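Local coordinates for protein 4-amino-4-deoxy-L-arabinose transferase or related glycosyltransferases of PMT family (Cupriavidus metallidurans, PDB 5EZM) that probably transfers 4-amino-4-deoxy-L-arabinose from a polyprenyl-phosphate carrier to lipid A, as a zinc-binding membrane glycosyltransferase of the GT-C fold, at residues A147-S152 with F296-G301; T159-L164 with P346-P351; G215-V220 with I332-F337; G283-F288 with F338-S343. All coordinates share one frame; numbering follows the deposited sequence.

Contacts 1, 2 and 3 are buried among the membrane helices, whereas contact 4 is only partly buried and reaches the surface of the chain. Helix 323-339 serves two of them: its middle meets 215-220 in contact 3 and its end meets 283-288 in contact 4. Contacts 1 and 2 touch through Trp151 and Met162, on helices 149-155 and 160-178, which follow each other in the chain. Chemistry changes with place. Alanine, proline and aromatic rings pack in contact 1, and branched aliphatic side chains beside a polyprenyl chain in contact 3. Contact 2 carries a carboxylate paired with a lysine, and its tyrosine lies near the zinc site; contact 4 adds a bridging water.

Contact 1. Residues A147-S152 with F296-G301; sequences AAPMWS and FLPWAG. With MPG ([(Z)-octadec-9-enyl] (2R)-2,3-bis(oxidanyl)propanoate), chain L; MPG ([(Z)-octadec-9-enyl] (2R)-2,3-bis(oxidanyl)propanoate), chain O.
The two proline rings meet end on, with CD of Pro149 3.5 Å from CD of Pro298. The methyl of Ala147 meets the six-membered part of the indole, its CB lying 3.7 Å from CZ2 of Trp299. The second proline covers the carbonyl of the same alanine, Ala147 O being 3.4 Å from Pro298 CG. Ala148 supplies the last methyl, with CB 3.8 Å from CD1 of Phe296. Its small side chain lets the two backbones approach to 5.0 Å between CA of Ala148 and CA of Phe296.

In the next shell, with CG of Trp299 anti to its carbonyl carbon (chi1 -43°), the indole turns so that its CD1 lies 3.4 Å above the plane of the Phe296 ring, toward its rim. Its NE1 donates to the carbonyl of Ala144, satisfying the buried N-H and helping hold the indole's rotation. Ala148 leaves the helical angles and occupies the N-cap position of helix 149-155, its carbonyl accepting from Ser152 N; proline suits the first turn, where an N-H has no helical acceptor. A lipid tail lies near Met150 CE and Leu297 CD2.

In the membrane domain of this GT-C fold, away from the zinc site, the contact joins helix 149-155 to the 3-10 segment between helices 288-295 and 303-310. Helix 435-456 packs on Ala147, Pro149 and Pro298, and helix 352-365 on Phe296, Trp299 and Met150.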
# COMPACT_ATOMS: atom_id res chain seq x y z
N ALA A 147 -4.25 -2.06 -15.46
CA ALA A 147 -5.18 -0.94 -15.56
C ALA A 147 -5.96 -0.69 -14.28
O ALA A 147 -6.47 0.42 -14.09
CB ALA A 147 -6.17 -1.18 -16.71
N ALA A 148 -6.08 -1.69 -13.41
CA ALA A 148 -6.84 -1.53 -12.18
C ALA A 148 -6.20 -0.46 -11.31
O ALA A 148 -5.06 -0.63 -10.87
CB ALA A 148 -6.92 -2.85 -11.42
N PRO A 149 -6.88 0.66 -11.05
CA PRO A 149 -6.25 1.75 -10.30
C PRO A 149 -5.90 1.37 -8.87
O PRO A 149 -4.92 1.91 -8.33
CB PRO A 149 -7.30 2.86 -10.34
CG PRO A 149 -8.59 2.14 -10.49
CD PRO A 149 -8.28 0.97 -11.39
N MET A 150 -6.65 0.47 -8.24
CA MET A 150 -6.29 0.06 -6.89
C MET A 150 -4.96 -0.69 -6.87
O MET A 150 -4.14 -0.47 -5.97
CB MET A 150 -7.41 -0.79 -6.28
CG MET A 150 -7.09 -1.34 -4.90
SD MET A 150 -8.57 -1.83 -3.98
CE MET A 150 -9.11 -0.25 -3.34
N TRP A 151 -4.72 -1.54 -7.86
CA TRP A 151 -3.48 -2.31 -7.86
C TRP A 151 -2.28 -1.44 -8.22
O TRP A 151 -1.20 -1.59 -7.64
CB TRP A 151 -3.59 -3.49 -8.82
CG TRP A 151 -2.47 -4.47 -8.65
CD1 TRP A 151 -1.39 -4.64 -9.47
CD2 TRP A 151 -2.30 -5.39 -7.56
NE1 TRP A 151 -0.57 -5.62 -8.97
CE2 TRP A 151 -1.10 -6.09 -7.80
CE3 TRP A 151 -3.04 -5.68 -6.42
CZ2 TRP A 151 -0.63 -7.08 -6.94
CZ3 TRP A 151 -2.58 -6.66 -5.56
CH2 TRP A 151 -1.38 -7.35 -5.82
N SER A 152 -2.43 -0.52 -9.18
CA SER A 152 -1.31 0.31 -9.60
C SER A 152 -1.03 1.42 -8.58
O SER A 152 0.12 1.61 -8.17
CB SER A 152 -1.58 0.92 -10.98
OG SER A 152 -2.56 1.94 -10.91
N PHE A 296 -11.45 -0.96 -9.29
CA PHE A 296 -11.49 -1.82 -10.46
C PHE A 296 -12.28 -1.15 -11.58
O PHE A 296 -12.96 -1.82 -12.36
CB PHE A 296 -12.10 -3.18 -10.10
CG PHE A 296 -11.51 -4.33 -10.87
CD1 PHE A 296 -10.18 -4.67 -10.73
CD2 PHE A 296 -12.31 -5.09 -11.72
CE1 PHE A 296 -9.64 -5.73 -11.43
CE2 PHE A 296 -11.78 -6.16 -12.42
CZ PHE A 296 -10.44 -6.48 -12.27
N LEU A 297 -12.17 0.18 -11.66
CA LEU A 297 -13.10 0.96 -12.48
C LEU A 297 -13.04 0.63 -13.96
O LEU A 297 -14.11 0.43 -14.57
CB LEU A 297 -12.86 2.46 -12.22
CG LEU A 297 -13.84 3.43 -12.89
CD1 LEU A 297 -15.26 3.17 -12.42
CD2 LEU A 297 -13.43 4.86 -12.60
N PRO A 298 -11.87 0.57 -14.62
CA PRO A 298 -11.87 0.28 -16.07
C PRO A 298 -12.50 -1.06 -16.44
O PRO A 298 -12.73 -1.30 -17.63
CB PRO A 298 -10.38 0.31 -16.43
CG PRO A 298 -9.65 0.18 -15.15
CD PRO A 298 -10.51 0.85 -14.13
N TRP A 299 -12.80 -1.93 -15.47
CA TRP A 299 -13.45 -3.20 -15.74
C TRP A 299 -14.83 -3.29 -15.09
O TRP A 299 -15.44 -4.37 -15.11
CB TRP A 299 -12.57 -4.36 -15.27
CG TRP A 299 -11.12 -4.20 -15.62
CD1 TRP A 299 -10.08 -4.05 -14.75
CD2 TRP A 299 -10.55 -4.17 -16.94
NE1 TRP A 299 -8.90 -3.93 -15.44
CE2 TRP A 299 -9.16 -4.00 -16.79
CE3 TRP A 299 -11.08 -4.27 -18.23
CZ2 TRP A 299 -8.29 -3.92 -17.88
CZ3 TRP A 299 -10.22 -4.19 -19.31
CH2 TRP A 299 -8.84 -4.02 -19.13
N ALA A 300 -15.34 -2.19 -14.53
CA ALA A 300 -16.63 -2.23 -13.86
C ALA A 300 -17.73 -2.73 -14.79
O ALA A 300 -18.62 -3.48 -14.38
CB ALA A 300 -16.98 -0.85 -13.31
N GLY A 301 -17.67 -2.34 -16.07
CA GLY A 301 -18.66 -2.76 -17.04
C GLY A 301 -18.74 -4.26 -17.24
O GLY A 301 -19.78 -4.76 -17.70
C5 MPG L . -12.81 7.65 -10.33
C6 MPG L . -12.13 7.49 -8.96
C7 MPG L . -11.05 6.39 -8.94
C8 MPG L . -10.76 5.90 -7.50
C9 MPG L . -9.59 4.89 -7.41
C10 MPG L . -9.48 4.25 -5.99
C11 MPG L . -8.06 3.76 -5.68
C12 MPG L . -7.96 3.10 -4.26
C13 MPG L . -6.52 2.68 -3.91
C14 MPG L . -6.35 2.33 -2.39
C15 MPG L . -4.85 2.20 -1.98
C16 MPG L . -4.68 1.45 -0.62
C2 MPG O . -21.32 -2.86 -11.68
C3 MPG O . -22.09 -2.35 -12.89
C4 MPG O . -21.87 -3.22 -14.12
C5 MPG O . -22.71 -2.79 -15.33
C6 MPG O . -22.76 -3.87 -16.42
C7 MPG O . -23.86 -3.60 -17.46
C8 MPG O . -24.24 -4.86 -18.28
C1 MPG O . -21.62 -2.08 -10.40

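Contact 2. Residues T159-L164 with P346-P351; sequences TLDMTL and PGYIVP
CG of Asp161 stands anti to its carbonyl carbon (chi1 -60°), which carries the carboxylate across to the backbone of Gly347. OD2 ends 3.1 Å from CA of Gly347, and CB of Asp161 lies 3.4 Å from O of Gly347. Glycine suits this position, since a methyl on Gly347 would run into OD2. Met162 starts away from the partner segment, but bends at chi2 (51°) and chi3 (58°) bring its terminal methyl back. CE of Met162 then touches CG1 of Val350 at 3.7 Å, the two side chains crossing at about a right angle. A flexible thioether chain is well fitted to such a detour.

The other carboxylate oxygen, OD1, forms a salt bridge with Lys206. It also sits at the edge of the Tyr348 ring, near its plane, with OD1 of Asp161 4.2 Å from CD1 of Tyr348. That lysine would probably stabilise the charged form of the acid. An alanine at Asp161 would take away the carboxylate, its contact with Gly347 CA and the salt bridge, and would probably leave Lys206 less firmly placed. The contact joins helix 160-178 to the loop before helix 352-365 in the GT-C membrane domain, the Tyr348 side chain lying about 7 Å from that of the zinc ligand His270.

Helix 149-155 packs on Met162 and Val350, helix 112-133 flanks Met162 and Thr163, and helix 185-206 brings Lys206 over Leu164 and Tyr348.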
# COMPACT_ATOMS: atom_id res chain seq x y z
N THR A 159 2.66 1.39 1.60
CA THR A 159 1.85 0.90 2.70
C THR A 159 1.96 -0.62 2.73
O THR A 159 2.31 -1.25 1.72
CB THR A 159 0.38 1.33 2.56
OG1 THR A 159 -0.34 0.96 3.74
CG2 THR A 159 -0.26 0.66 1.36
N LEU A 160 1.66 -1.21 3.88
CA LEU A 160 1.79 -2.66 4.03
C LEU A 160 0.74 -3.42 3.23
O LEU A 160 0.96 -4.60 2.92
CB LEU A 160 1.69 -3.05 5.50
CG LEU A 160 3.01 -3.21 6.26
CD1 LEU A 160 3.88 -1.98 6.09
CD2 LEU A 160 2.73 -3.46 7.73
N ASP A 161 -0.36 -2.77 2.86
CA ASP A 161 -1.47 -3.48 2.24
C ASP A 161 -1.09 -4.06 0.88
O ASP A 161 -1.59 -5.13 0.50
CB ASP A 161 -2.68 -2.55 2.11
CG ASP A 161 -3.16 -2.04 3.46
OD1 ASP A 161 -3.24 -2.86 4.40
OD2 ASP A 161 -3.44 -0.83 3.58
N MET A 162 -0.23 -3.38 0.12
CA MET A 162 0.16 -3.90 -1.18
C MET A 162 1.18 -5.03 -1.04
O MET A 162 1.16 -5.99 -1.83
CB MET A 162 0.71 -2.78 -2.06
CG MET A 162 1.34 -3.26 -3.38
SD MET A 162 0.31 -4.38 -4.37
CE MET A 162 -1.14 -3.37 -4.63
N THR A 163 2.08 -4.95 -0.06
CA THR A 163 2.98 -6.07 0.20
C THR A 163 2.19 -7.32 0.57
O THR A 163 2.39 -8.40 -0.01
CB THR A 163 3.96 -5.71 1.32
OG1 THR A 163 4.40 -4.35 1.16
CG2 THR A 163 5.17 -6.62 1.28
N LEU A 164 1.27 -7.17 1.53
CA LEU A 164 0.39 -8.29 1.89
C LEU A 164 -0.42 -8.76 0.69
O LEU A 164 -0.68 -9.96 0.55
CB LEU A 164 -0.53 -7.88 3.03
CG LEU A 164 -1.47 -8.97 3.54
CD1 LEU A 164 -0.67 -10.12 4.11
CD2 LEU A 164 -2.45 -8.42 4.56
N PRO A 346 -9.13 1.40 3.68
CA PRO A 346 -9.27 0.99 2.27
C PRO A 346 -8.31 -0.12 1.85
O PRO A 346 -8.73 -1.10 1.22
CB PRO A 346 -9.01 2.29 1.49
CG PRO A 346 -8.33 3.20 2.46
CD PRO A 346 -8.87 2.84 3.81
N GLY A 347 -7.03 -0.00 2.21
CA GLY A 347 -6.04 -1.00 1.85
C GLY A 347 -6.42 -2.42 2.22
O GLY A 347 -5.98 -3.36 1.55
N TYR A 348 -7.25 -2.60 3.26
CA TYR A 348 -7.69 -3.94 3.64
C TYR A 348 -8.22 -4.72 2.44
O TYR A 348 -8.02 -5.93 2.34
CB TYR A 348 -8.78 -3.86 4.72
CG TYR A 348 -8.30 -3.40 6.08
CD1 TYR A 348 -6.97 -3.13 6.32
CD2 TYR A 348 -9.20 -3.25 7.13
CE1 TYR A 348 -6.53 -2.71 7.57
CE2 TYR A 348 -8.78 -2.83 8.38
CZ TYR A 348 -7.45 -2.57 8.59
OH TYR A 348 -7.02 -2.15 9.83
N ILE A 349 -8.89 -4.03 1.51
CA ILE A 349 -9.57 -4.72 0.43
C ILE A 349 -8.66 -5.02 -0.75
O ILE A 349 -9.08 -5.73 -1.68
CB ILE A 349 -10.81 -3.91 -0.03
CG1 ILE A 349 -11.91 -4.85 -0.49
CG2 ILE A 349 -10.45 -2.94 -1.13
CD1 ILE A 349 -12.23 -5.94 0.50
N VAL A 350 -7.41 -4.53 -0.74
CA VAL A 350 -6.53 -4.72 -1.90
C VAL A 350 -6.30 -6.19 -2.24
O VAL A 350 -6.30 -6.52 -3.44
CB VAL A 350 -5.22 -3.95 -1.69
CG1 VAL A 350 -4.28 -4.19 -2.85
CG2 VAL A 350 -5.50 -2.45 -1.56
N PRO A 351 -6.12 -7.12 -1.29
CA PRO A 351 -5.87 -8.52 -1.67
C PRO A 351 -6.93 -9.16 -2.56
O PRO A 351 -6.67 -10.24 -3.11
CB PRO A 351 -5.79 -9.24 -0.32
CG PRO A 351 -5.25 -8.23 0.59
CD PRO A 351 -5.87 -6.92 0.15

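Contact 3. Residues G215-V220 with I332-F337; sequences GLVLVV and IAIFVF. With DSL (mono-trans, octa-cis decaprenyl-phosphate), chain C; MPG ([(Z)-octadec-9-enyl] (2R)-2,3-bis(oxidanyl)propanoate), chain Z.
Ala333 gives up the most surface here, followed by Leu216 and Val217. The alanine points its methyl toward helix 209-224, and its size lets CA of Val217 and CA of Ala333 approach to 6.0 Å. Val217 forks between the partner helix and the lipid. CG2, anti to the carbonyl carbon, meets CB of Ala333 at 3.9 Å and CG1 of Ile334 at 4.0 Å. CG1, anti to the backbone N (chi1 175°), leads the other way and lies 3.6 Å from C21 of the decaprenyl phosphate. A beta-branched residue thus packs against a helix and a lipid at once without bending.

The short helical segments run at 122° to each other, their axes 9.6 Å apart at the closest, so they cross steeply and the interface stays compact. Both belong to the transmembrane bundle of a GT-C glycosyltransferase, and Gly215, Val217 and Leu218 help line the pocket that holds the polyprenyl chain, with Trp330 on the partner helix among the other residues lining it.

Leu216, with CG anti to the backbone N (chi1 172°), extends CD2 to 4.1 Å from CB of Phe337, the two side chains crossing obliquely. Its CD2 also lies near the carbonyl of Ala333. Gly215 offers its bare CA to C34 of the prenyl chain, where a side chain would collide. A lipid tail lies beside Val220 CG1 and Val336 CG2.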
# COMPACT_ATOMS: atom_id res chain seq x y z
N GLY A 215 -7.63 -19.71 4.85
CA GLY A 215 -8.42 -20.78 5.45
C GLY A 215 -9.91 -20.53 5.33
O GLY A 215 -10.67 -21.42 4.93
N LEU A 216 -10.34 -19.31 5.67
CA LEU A 216 -11.72 -18.91 5.42
C LEU A 216 -12.11 -19.20 3.97
O LEU A 216 -13.00 -20.03 3.71
CB LEU A 216 -11.89 -17.43 5.74
CG LEU A 216 -13.23 -16.79 5.36
CD1 LEU A 216 -14.37 -17.38 6.17
CD2 LEU A 216 -13.17 -15.27 5.51
N VAL A 217 -11.42 -18.57 3.03
CA VAL A 217 -11.67 -18.81 1.61
C VAL A 217 -11.61 -20.30 1.30
O VAL A 217 -12.33 -20.79 0.42
CB VAL A 217 -10.68 -18.00 0.74
CG1 VAL A 217 -10.86 -18.33 -0.73
CG2 VAL A 217 -10.87 -16.52 0.98
N LEU A 218 -10.77 -21.04 2.02
CA LEU A 218 -10.72 -22.48 1.81
C LEU A 218 -12.01 -23.14 2.26
O LEU A 218 -12.68 -23.82 1.46
CB LEU A 218 -9.51 -23.07 2.55
CG LEU A 218 -9.28 -24.57 2.34
CD1 LEU A 218 -9.36 -24.93 0.86
CD2 LEU A 218 -7.93 -24.97 2.92
N VAL A 219 -12.41 -22.94 3.52
CA VAL A 219 -13.55 -23.69 4.05
C VAL A 219 -14.81 -23.34 3.28
O VAL A 219 -15.57 -24.22 2.86
CB VAL A 219 -13.71 -23.47 5.57
CG1 VAL A 219 -12.55 -24.10 6.32
CG2 VAL A 219 -13.83 -22.00 5.92
N VAL A 220 -15.02 -22.04 3.02
CA VAL A 220 -16.15 -21.61 2.20
C VAL A 220 -16.16 -22.38 0.88
O VAL A 220 -17.19 -22.92 0.47
CB VAL A 220 -16.09 -20.09 1.96
CG1 VAL A 220 -17.24 -19.65 1.07
CG2 VAL A 220 -16.12 -19.34 3.28
N ILE A 332 -14.94 -12.53 -2.94
CA ILE A 332 -16.19 -12.30 -2.22
C ILE A 332 -16.01 -12.52 -0.73
O ILE A 332 -16.44 -11.70 0.10
CB ILE A 332 -17.31 -13.19 -2.79
CG1 ILE A 332 -17.58 -12.85 -4.25
CG2 ILE A 332 -18.58 -13.04 -1.96
CD1 ILE A 332 -18.49 -13.84 -4.96
N ALA A 333 -15.36 -13.63 -0.35
CA ALA A 333 -15.19 -13.94 1.06
C ALA A 333 -14.35 -12.88 1.77
O ALA A 333 -14.71 -12.42 2.86
CB ALA A 333 -14.55 -15.32 1.22
N ILE A 334 -13.24 -12.48 1.16
CA ILE A 334 -12.41 -11.45 1.79
C ILE A 334 -13.16 -10.12 1.86
O ILE A 334 -13.10 -9.40 2.86
CB ILE A 334 -11.07 -11.32 1.05
CG1 ILE A 334 -10.25 -12.60 1.25
CG2 ILE A 334 -10.29 -10.12 1.54
CD1 ILE A 334 -8.95 -12.62 0.48
N PHE A 335 -13.92 -9.81 0.80
CA PHE A 335 -14.70 -8.57 0.78
C PHE A 335 -15.70 -8.53 1.92
O PHE A 335 -15.78 -7.54 2.66
CB PHE A 335 -15.41 -8.42 -0.56
CG PHE A 335 -16.24 -7.17 -0.68
CD1 PHE A 335 -15.68 -5.99 -1.12
CD2 PHE A 335 -17.59 -7.18 -0.34
CE1 PHE A 335 -16.44 -4.84 -1.22
CE2 PHE A 335 -18.35 -6.04 -0.44
CZ PHE A 335 -17.78 -4.86 -0.88
N VAL A 336 -16.48 -9.60 2.09
CA VAL A 336 -17.48 -9.59 3.16
C VAL A 336 -16.81 -9.69 4.53
O VAL A 336 -17.37 -9.24 5.53
CB VAL A 336 -18.52 -10.71 2.96
CG1 VAL A 336 -19.14 -10.60 1.58
CG2 VAL A 336 -17.90 -12.07 3.19
N PHE A 337 -15.61 -10.28 4.59
CA PHE A 337 -14.90 -10.34 5.86
C PHE A 337 -14.52 -8.94 6.34
O PHE A 337 -14.80 -8.57 7.48
CB PHE A 337 -13.65 -11.22 5.74
CG PHE A 337 -12.74 -11.12 6.94
CD1 PHE A 337 -13.02 -11.82 8.10
CD2 PHE A 337 -11.61 -10.32 6.90
CE1 PHE A 337 -12.18 -11.73 9.20
CE2 PHE A 337 -10.77 -10.22 8.00
CZ PHE A 337 -11.06 -10.93 9.15
C21 DSL C . -7.85 -20.19 -1.07
C22 DSL C . -6.42 -20.60 -0.75
C23 DSL C . -5.27 -19.99 -1.53
C24 DSL C . -6.19 -21.51 0.21
C25 DSL C . -4.74 -21.93 0.55
C26 DSL C . -4.58 -21.94 2.09
C27 DSL C . -4.10 -23.36 2.57
C28 DSL C . -3.31 -24.27 1.59
C29 DSL C . -4.38 -23.78 3.82
C30 DSL C . -5.17 -22.86 4.79
C31 DSL C . -5.95 -23.73 5.83
C32 DSL C . -5.62 -23.25 7.29
C33 DSL C . -4.32 -23.70 7.98
C34 DSL C . -6.49 -22.44 7.94
C2 MPG Z . -19.28 -15.38 3.99
C3 MPG Z . -18.71 -15.78 2.64
C4 MPG Z . -19.78 -15.84 1.55
C5 MPG Z . -19.27 -16.51 0.26
C6 MPG Z . -20.32 -16.56 -0.85
C7 MPG Z . -19.79 -17.31 -2.10
C8 MPG Z . -20.85 -17.45 -3.22
C9 MPG Z . -20.42 -18.51 -4.27
C10 MPG Z . -21.43 -18.63 -5.45
C11 MPG Z . -21.23 -19.92 -6.28
C12 MPG Z . -21.75 -19.77 -7.75
C1 MPG Z . -18.21 -15.29 5.08

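Contact 4. Residues G283-F288 with F338-S343; sequences GSVFYF and FSISRS. With MPG ([(Z)-octadec-9-enyl] (2R)-2,3-bis(oxidanyl)propanoate), chain B; MPG ([(Z)-octadec-9-enyl] (2R)-2,3-bis(oxidanyl)propanoate), chain D; MPG ([(Z)-octadec-9-enyl] (2R)-2,3-bis(oxidanyl)propanoate), chain Q.
The tight part centres on Phe288. With CG anti to the carbonyl carbon (chi1 -67°), its ring is directed edge-on at the end of helix 323-339. CE2 of Phe288 approaches O of Phe338 near the ring plane at 3.1 Å and CB of Phe338 at 3.6 Å, while OG of Ser339 lies at the same edge. Tyr287 CD2 sits over the centre of one face, 3.5 Å above the Phe288 ring plane. An aromatic edge suits a backbone carbonyl, because its ring hydrogens carry slight positive charge. Replacing Phe288 by an alanine would remove this ring and would probably loosen the packing of the turn against the helix end.

Beside the ring a water joins the segments. It donates to Val285 O at 2.5 Å and to Ser339 OG at 2.8 Å, and accepts from Phe288 N at 2.6 Å. Ser339 OG in turn hydrogen-bonds Phe335 O, so a small hydroxyl serves both helix and water.

The outer side is looser. Val285 and Ile340 lie on the surface, where their side chains meet only at 4.3 Å between the two CG2 atoms. The backbones are linked here by a CA-H...O contact, Val285 CA lying 3.5 Å from Ser339 O. Lipid tails pass Ser284 and Tyr287.

The segment from Ser284 to Tyr287 is a type I beta turn, which here leads into helix 288-295 of the membrane domain in this GT-C fold.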
# COMPACT_ATOMS: atom_id res chain seq x y z
N GLY A 283 -17.63 2.59 10.55
CA GLY A 283 -17.82 2.55 9.11
C GLY A 283 -18.93 1.58 8.75
O GLY A 283 -19.02 0.50 9.32
N SER A 284 -19.78 1.99 7.80
CA SER A 284 -20.91 1.17 7.41
C SER A 284 -20.45 -0.12 6.73
O SER A 284 -19.29 -0.27 6.34
CB SER A 284 -21.84 1.95 6.47
OG SER A 284 -21.25 2.08 5.19
N VAL A 285 -21.39 -1.05 6.59
CA VAL A 285 -21.08 -2.33 5.95
C VAL A 285 -20.83 -2.15 4.45
O VAL A 285 -20.21 -3.02 3.83
CB VAL A 285 -22.21 -3.34 6.21
CG1 VAL A 285 -23.45 -3.01 5.39
CG2 VAL A 285 -21.73 -4.77 5.95
N PHE A 286 -21.27 -1.04 3.87
CA PHE A 286 -21.04 -0.74 2.46
C PHE A 286 -19.74 0.03 2.24
O PHE A 286 -19.55 0.61 1.16
CB PHE A 286 -22.22 0.05 1.89
CG PHE A 286 -23.56 -0.44 2.36
CD1 PHE A 286 -24.14 -1.56 1.79
CD2 PHE A 286 -24.24 0.22 3.37
CE1 PHE A 286 -25.37 -2.01 2.22
CE2 PHE A 286 -25.47 -0.22 3.81
CZ PHE A 286 -26.04 -1.34 3.23
N TYR A 287 -18.84 0.03 3.22
CA TYR A 287 -17.65 0.87 3.16
C TYR A 287 -16.78 0.54 1.95
O TYR A 287 -16.32 1.44 1.24
CB TYR A 287 -16.85 0.73 4.45
CG TYR A 287 -15.53 1.47 4.48
CD1 TYR A 287 -15.48 2.82 4.77
CD2 TYR A 287 -14.34 0.80 4.23
CE1 TYR A 287 -14.28 3.50 4.81
CE2 TYR A 287 -13.13 1.47 4.26
CZ TYR A 287 -13.10 2.82 4.55
OH TYR A 287 -11.90 3.49 4.58
N PHE A 288 -16.57 -0.75 1.68
CA PHE A 288 -15.67 -1.18 0.62
C PHE A 288 -16.35 -1.30 -0.73
O PHE A 288 -15.73 -1.79 -1.68
CB PHE A 288 -15.03 -2.52 0.99
CG PHE A 288 -14.10 -2.44 2.16
CD1 PHE A 288 -12.82 -1.91 2.01
CD2 PHE A 288 -14.49 -2.90 3.41
CE1 PHE A 288 -11.96 -1.84 3.09
CE2 PHE A 288 -13.63 -2.83 4.49
CZ PHE A 288 -12.36 -2.30 4.33
N PHE A 338 -13.88 -8.16 5.47
CA PHE A 338 -13.53 -6.80 5.87
C PHE A 338 -14.74 -5.88 5.93
O PHE A 338 -14.69 -4.86 6.63
CB PHE A 338 -12.46 -6.24 4.94
CG PHE A 338 -11.12 -6.89 5.11
CD1 PHE A 338 -10.45 -6.80 6.32
CD2 PHE A 338 -10.53 -7.58 4.07
CE1 PHE A 338 -9.22 -7.40 6.50
CE2 PHE A 338 -9.29 -8.18 4.24
CZ PHE A 338 -8.63 -8.09 5.45
N SER A 339 -15.82 -6.22 5.23
CA SER A 339 -17.01 -5.38 5.23
C SER A 339 -17.80 -5.50 6.53
O SER A 339 -18.56 -4.58 6.86
CB SER A 339 -17.90 -5.72 4.04
OG SER A 339 -17.32 -5.26 2.83
N ILE A 340 -17.64 -6.60 7.26
CA ILE A 340 -18.31 -6.77 8.55
C ILE A 340 -17.37 -6.56 9.72
O ILE A 340 -17.77 -6.77 10.87
CB ILE A 340 -18.98 -8.16 8.66
CG1 ILE A 340 -17.92 -9.26 8.68
CG2 ILE A 340 -19.95 -8.37 7.51
CD1 ILE A 340 -18.49 -10.66 8.67
N SER A 341 -16.13 -6.16 9.47
CA SER A 341 -15.18 -5.90 10.54
C SER A 341 -15.39 -4.50 11.12
O SER A 341 -15.88 -3.60 10.44
CB SER A 341 -13.74 -6.03 10.02
OG SER A 341 -12.80 -5.63 11.00
N ARG A 342 -15.02 -4.34 12.39
CA ARG A 342 -15.19 -3.05 13.05
C ARG A 342 -14.26 -2.00 12.45
O ARG A 342 -14.70 -0.96 11.96
CB ARG A 342 -14.96 -3.19 14.55
N SER A 343 -12.95 -2.27 12.48
CA SER A 343 -11.97 -1.37 11.90
C SER A 343 -11.93 -1.57 10.38
O SER A 343 -11.75 -2.69 9.90
CB SER A 343 -10.60 -1.62 12.51
OG SER A 343 -9.61 -0.80 11.92
C2 MPG B . -22.89 3.95 -0.57
C3 MPG B . -21.90 3.37 0.44
C4 MPG B . -21.36 4.43 1.39
C5 MPG B . -20.18 3.92 2.23
C6 MPG B . -20.03 4.70 3.54
C7 MPG B . -18.86 4.20 4.40
C8 MPG B . -18.95 4.70 5.87
C1 MPG B . -23.33 2.92 -1.62
C2 MPG D . -19.63 -7.48 15.25
C3 MPG D . -18.68 -8.28 14.36
C4 MPG D . -17.23 -8.08 14.78
C5 MPG D . -16.21 -8.47 13.70
C6 MPG D . -14.85 -7.80 13.95
C7 MPG D . -13.67 -8.60 13.38
C8 MPG D . -12.33 -8.11 13.97
C9 MPG D . -11.21 -9.18 13.92
C10 MPG D . -10.35 -9.16 15.21
C11 MPG D . -9.08 -8.30 15.05
C12 MPG D . -7.80 -9.03 15.55
C1 MPG D . -21.07 -7.99 15.17
C2 MPG Q . -16.28 5.23 -7.44
C3 MPG Q . -15.53 6.35 -6.72
C4 MPG Q . -14.82 5.86 -5.47
C5 MPG Q . -15.03 6.79 -4.26
C6 MPG Q . -14.44 6.21 -2.97
C7 MPG Q . -15.24 6.62 -1.72
C8 MPG Q . -14.85 5.78 -0.48
C9 MPG Q . -15.96 5.75 0.60
C10 MPG Q . -15.57 4.84 1.80
C1 MPG Q . -16.88 5.70 -8.76
O HOH W 1 -18.19 -2.64 2.39